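Local coordinates for porin protein associated with imipenem resistance (Acinetobacter baumannii, PDB 4FUV), which forms an eight-stranded outer-membrane beta-barrel associated with imipenem resistance and probably involved in uptake of ornithine and imipenem, at residues T65-M70 against T111-A116. Numbering follows the deposited sequence.
Sequences TYDLDM and TRNVDA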
loop_
_atom_site.group_PDB
_atom_site.type_symbol
_atom_site.label_atom_id
_atom_site.label_comp_id
_atom_site.label_asym_id
_atom_site.label_seq_id
_atom_site.Cartn_x
_atom_site.Cartn_y
_atom_site.Cartn_z
ATOM N N THR A 65 10.858 -13.744 -5.004
ATOM C CA THR A 65 9.813 -14.641 -5.445
ATOM C C THR A 65 9.510 -15.594 -4.294
ATOM O O THR A 65 10.417 -15.995 -3.556
ATOM C CB THR A 65 10.278 -15.404 -6.702
ATOM O OG1 THR A 65 9.743 -14.761 -7.863
ATOM C CG2 THR A 65 9.837 -16.848 -6.673
ATOM N N TYR A 66 8.237 -15.930 -4.115
ATOM C CA TYR A 66 7.837 -16.857 -3.065
ATOM C C TYR A 66 7.201 -18.114 -3.652
ATOM O O TYR A 66 6.517 -18.055 -4.671
ATOM C CB TYR A 66 6.894 -16.172 -2.076
ATOM C CG TYR A 66 7.544 -15.017 -1.343
ATOM C CD1 TYR A 66 7.607 -13.754 -1.915
ATOM C CD2 TYR A 66 8.110 -15.195 -0.083
ATOM C CE1 TYR A 66 8.199 -12.699 -1.255
ATOM C CE2 TYR A 66 8.700 -14.145 0.588
ATOM C CZ TYR A 66 8.751 -12.898 -0.008
ATOM O OH TYR A 66 9.349 -11.841 0.644
ATOM N N ASP A 67 7.461 -19.251 -3.013
ATOM C CA ASP A 67 6.845 -20.519 -3.378
ATOM C C ASP A 67 6.273 -21.142 -2.110
ATOM O O ASP A 67 6.990 -21.320 -1.124
ATOM C CB ASP A 67 7.872 -21.475 -4.007
ATOM C CG ASP A 67 8.539 -20.897 -5.248
ATOM O OD1 ASP A 67 7.886 -20.124 -5.982
ATOM O OD2 ASP A 67 9.727 -21.222 -5.493
ATOM N N LEU A 68 4.986 -21.476 -2.134
ATOM C CA LEU A 68 4.314 -22.015 -0.953
ATOM C C LEU A 68 3.732 -23.410 -1.207
ATOM O O LEU A 68 2.927 -23.609 -2.122
ATOM C CB LEU A 68 3.197 -21.071 -0.514
ATOM C CG LEU A 68 2.703 -21.018 0.939
ATOM C CD1 LEU A 68 1.551 -20.041 1.034
ATOM C CD2 LEU A 68 2.277 -22.365 1.492
ATOM N N ASP A 69 4.143 -24.368 -0.384
ATOM C CA ASP A 69 3.497 -25.672 -0.339
ATOM C C ASP A 69 2.787 -25.815 1.002
ATOM O O ASP A 69 3.282 -25.361 2.040
ATOM C CB ASP A 69 4.510 -26.802 -0.539
ATOM C CG ASP A 69 5.104 -26.811 -1.938
ATOM O OD1 ASP A 69 4.384 -26.443 -2.890
ATOM O OD2 ASP A 69 6.289 -27.182 -2.087
ATOM N N MET A 70 1.610 -26.426 0.978
ATOM C CA MET A 70 0.843 -26.615 2.197
ATOM C C MET A 70 0.101 -27.941 2.141
ATOM O O MET A 70 -0.553 -28.256 1.155
ATOM C CB MET A 70 -0.128 -25.456 2.411
ATOM C CG MET A 70 -1.030 -25.617 3.631
ATOM S SD MET A 70 -2.139 -24.219 3.923
ATOM C CE MET A 70 -3.456 -24.532 2.737
ATOM N N THR A 111 9.334 -20.939 0.490
ATOM C CA THR A 111 10.658 -20.629 -0.041
ATOM C C THR A 111 10.704 -19.228 -0.641
ATOM O O THR A 111 9.914 -18.894 -1.523
ATOM C CB THR A 111 11.052 -21.625 -1.114
ATOM O OG1 THR A 111 11.220 -22.912 -0.517
ATOM C CG2 THR A 111 12.349 -21.204 -1.775
ATOM N N ARG A 112 11.615 -18.399 -0.147
ATOM C CA ARG A 112 11.815 -17.077 -0.724
ATOM C C ARG A 112 13.089 -17.054 -1.566
ATOM O O ARG A 112 14.176 -17.349 -1.073
ATOM C CB ARG A 112 11.871 -16.007 0.365
ATOM C CG ARG A 112 12.380 -14.644 -0.115
ATOM C CD ARG A 112 12.406 -13.649 1.039
ATOM N NE ARG A 112 12.426 -12.263 0.575
ATOM C CZ ARG A 112 12.228 -11.206 1.362
ATOM N NH1 ARG A 112 11.988 -11.375 2.659
ATOM N NH2 ARG A 112 12.262 -9.979 0.854
ATOM N N ASN A 113 12.940 -16.704 -2.838
ATOM C CA ASN A 113 14.074 -16.560 -3.740
ATOM C C ASN A 113 14.397 -15.088 -3.970
ATOM O O ASN A 113 13.600 -14.347 -4.539
ATOM C CB ASN A 113 13.791 -17.261 -5.073
ATOM C CG ASN A 113 13.235 -18.661 -4.882
ATOM O OD1 ASN A 113 12.057 -18.926 -5.170
ATOM N ND2 ASN A 113 14.070 -19.564 -4.378
ATOM N N VAL A 114 15.568 -14.663 -3.519
ATOM C CA VAL A 114 15.949 -13.261 -3.627
ATOM C C VAL A 114 16.888 -13.052 -4.814
ATOM O O VAL A 114 17.941 -13.680 -4.881
ATOM C CB VAL A 114 16.609 -12.778 -2.314
ATOM C CG1 VAL A 114 16.989 -11.300 -2.392
ATOM C CG2 VAL A 114 15.674 -13.036 -1.137
ATOM N N ASP A 115 16.494 -12.195 -5.758
ATOM C CA ASP A 115 17.347 -11.873 -6.903
ATOM C C ASP A 115 18.677 -11.310 -6.441
ATOM O O ASP A 115 18.760 -10.651 -5.401
ATOM C CB ASP A 115 16.714 -10.821 -7.812
ATOM C CG ASP A 115 15.549 -11.349 -8.611
ATOM O OD1 ASP A 115 15.437 -12.583 -8.777
ATOM O OD2 ASP A 115 14.755 -10.507 -9.086
ATOM N N ALA A 116 19.709 -11.579 -7.236
ATOM C CA ALA A 116 21.020 -10.982 -7.063
ATOM C C ALA A 116 20.920 -9.459 -6.915
ATOM O O ALA A 116 20.194 -8.814 -7.669
ATOM C CB ALA A 116 21.897 -11.333 -8.254
#
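T65, Y66 and D67 run antiparallel to N113, R112 and T111, at 163° with 4.7 Å between strand axes; T65–N113 and D67–T111 are hydrogen-bonded pairs flanking the non-hydrogen-bonded pair Y66–R112. T65 N reaches N113 O at 2.8 Å, and N113 N returns to T65 O at 2.7 Å; D67 and T111 exchange a second such pair. Between them, R112 CA and Y66 CA each make a CA-H...O contact, to T65 O and T111 O. Y66 and R112 share one sheet face and lie side by side, pointing the same way. R112 CG is anti to the backbone N (chi1 167°), and the chain, extended from CG to NE, runs beside the phenol, with CD 3.8 Å from Y66 CE2. Y66 OH then sits over the centre of the guanidinium, 3.0 Å from R112 CZ, with ring and guanidinium planes 40° apart. The hydroxyl accepts no hydrogen bond from that group, whose NE hydrogen-bonds S64 OG instead. On the other face, the T65 methyl CG2 packs against the N113 side chain, which crosses D67 at about a right angle. D67 OD1 is hydrogen-bonded to S56 OG and T111 OG1 to N137 ND2, tying this face to the flanking strands 42-56 and 134-144. Backbone bonds thus fix the pairing of barrel strands 64-81 and 95-114, while the phenol–guanidinium contact adds close packing and, probably, modest electrostatic attraction between hydroxyl oxygen and cation.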